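Long-range contact in (R)-specific enoyl-CoA hydratase (Aeromonas punctata, PDB 1IQ6), which hydrates trans-2-enoyl-CoA with acyl chains of four to six carbons to (3R)-3-hydroxyacyl-CoA, working as a homodimer in polyhydroxyalkanoate biosynthesis: residues 11-16 against 95-100. Numbering follows the deposited sequence.
Sequences KARLSK and TAEVEV
Four backbone hydrogen bonds lace 11-16, on the outermost strand 11-17 of the hot dog sheet within this chain, to 95-100 of strand 93-103. Two hydrogen-bonded pairs, Ala12 with Val98 and Leu14 with Ala96, carry them; the straightest runs from Val98 N to Ala12 O (2.9 Å, 172° at the hydrogen). On the helix-facing side, Ala12 CB meets Val98 CG2 at 4.0 Å and Leu14 CD1 reaches Ala96 CB at 4.1 Å. The other face is polar. Arg13 and Glu97, a non-hydrogen-bonded pair, run side by side, with guanidinium and carboxylate stacked 10° from parallel. Glu97 OE1 sits over one guanidinium face, 3.3 Å from Arg13 NH1, so the salt bridge rests on charge and no N-H points at the oxygen. Arg13 gets there with CG wedged between its own N and carbonyl carbon (chi1 65°) and a bend at chi3, whereas Glu97 stretches out straight past CG. Farther along, Ser15 OG and Thr95 OG1 share a hydrogen bond of 3.1 Å. Behind the apolar face, Leu65 of helix 55-68, the hot dog helix wrapped by the sheet, touches Leu14, Ala96 and Val98. On the polar face, a water in the guanidinium plane accepts from Arg13 NH1 at 2.6 Å.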
# COMPACT_ATOMS: atom_id res chain seq x y z
N LYS B 11 -21.24 2.11 2.18
CA LYS B 11 -20.04 1.61 2.84
C LYS B 11 -19.87 0.10 2.71
O LYS B 11 -20.80 -0.62 2.36
CB LYS B 11 -20.07 1.99 4.32
CG LYS B 11 -21.31 1.54 5.07
CD LYS B 11 -21.30 2.06 6.50
CE LYS B 11 -22.58 1.68 7.24
NZ LYS B 11 -22.77 0.21 7.35
N ALA B 12 -18.66 -0.36 2.99
CA ALA B 12 -18.33 -1.77 2.92
C ALA B 12 -17.20 -2.04 3.89
O ALA B 12 -16.40 -1.15 4.19
CB ALA B 12 -17.90 -2.15 1.51
N ARG B 13 -17.13 -3.27 4.37
CA ARG B 13 -16.08 -3.62 5.31
C ARG B 13 -15.74 -5.10 5.24
O ARG B 13 -16.48 -5.89 4.66
CB ARG B 13 -16.49 -3.27 6.75
CG ARG B 13 -17.68 -4.07 7.27
CD ARG B 13 -17.78 -4.01 8.79
NE ARG B 13 -18.09 -2.68 9.30
CZ ARG B 13 -18.26 -2.40 10.59
NH1 ARG B 13 -18.55 -1.16 10.97
NH2 ARG B 13 -18.14 -3.36 11.50
N LEU B 14 -14.60 -5.45 5.80
CA LEU B 14 -14.17 -6.84 5.87
C LEU B 14 -13.20 -6.94 7.03
O LEU B 14 -12.65 -5.93 7.48
CB LEU B 14 -13.49 -7.29 4.56
CG LEU B 14 -12.18 -6.66 4.06
CD1 LEU B 14 -11.01 -7.08 4.94
CD2 LEU B 14 -11.94 -7.13 2.63
N SER B 15 -13.02 -8.14 7.55
CA SER B 15 -12.10 -8.35 8.65
C SER B 15 -11.11 -9.41 8.24
O SER B 15 -11.42 -10.28 7.43
CB SER B 15 -12.85 -8.79 9.91
OG SER B 15 -13.70 -7.75 10.38
N LYS B 16 -9.91 -9.34 8.80
CA LYS B 16 -8.88 -10.31 8.46
C LYS B 16 -7.79 -10.35 9.51
O LYS B 16 -7.52 -9.36 10.17
CB LYS B 16 -8.27 -9.96 7.11
CG LYS B 16 -7.25 -10.98 6.64
CD LYS B 16 -6.89 -10.78 5.19
CE LYS B 16 -5.96 -11.89 4.73
NZ LYS B 16 -5.73 -11.86 3.27
N THR B 95 -10.23 -4.69 11.02
CA THR B 95 -11.42 -4.48 10.21
C THR B 95 -11.11 -3.31 9.28
O THR B 95 -10.69 -2.24 9.74
CB THR B 95 -12.64 -4.15 11.09
OG1 THR B 95 -12.92 -5.25 11.96
CG2 THR B 95 -13.87 -3.89 10.21
N ALA B 96 -11.28 -3.53 7.98
CA ALA B 96 -11.05 -2.50 6.98
C ALA B 96 -12.43 -1.96 6.61
O ALA B 96 -13.37 -2.73 6.42
CB ALA B 96 -10.36 -3.09 5.76
N GLU B 97 -12.54 -0.64 6.52
CA GLU B 97 -13.82 -0.00 6.21
C GLU B 97 -13.66 1.11 5.18
O GLU B 97 -12.75 1.93 5.30
CB GLU B 97 -14.44 0.59 7.49
CG GLU B 97 -14.68 -0.43 8.60
CD GLU B 97 -15.18 0.18 9.90
OE1 GLU B 97 -15.28 -0.56 10.90
OE2 GLU B 97 -15.49 1.40 9.93
N VAL B 98 -14.53 1.12 4.17
CA VAL B 98 -14.51 2.17 3.16
C VAL B 98 -15.91 2.75 3.07
O VAL B 98 -16.90 2.06 3.31
CB VAL B 98 -14.06 1.66 1.75
CG1 VAL B 98 -12.68 1.02 1.84
CG2 VAL B 98 -15.10 0.71 1.17
N GLU B 99 -15.98 4.04 2.74
CA GLU B 99 -17.27 4.72 2.61
C GLU B 99 -17.16 5.79 1.54
O GLU B 99 -16.21 6.57 1.53
CB GLU B 99 -17.68 5.36 3.93
CG GLU B 99 -18.91 6.26 3.79
CD GLU B 99 -19.43 6.79 5.11
OE1 GLU B 99 -20.39 7.60 5.07
OE2 GLU B 99 -18.90 6.42 6.17
N VAL B 100 -18.13 5.82 0.63
CA VAL B 100 -18.13 6.82 -0.43
C VAL B 100 -18.44 8.19 0.17
O VAL B 100 -19.46 8.36 0.86
CB VAL B 100 -19.20 6.51 -1.50
CG1 VAL B 100 -19.18 7.59 -2.57
CG2 VAL B 100 -18.94 5.14 -2.11
O HOH W 1 -18.95 1.18 9.98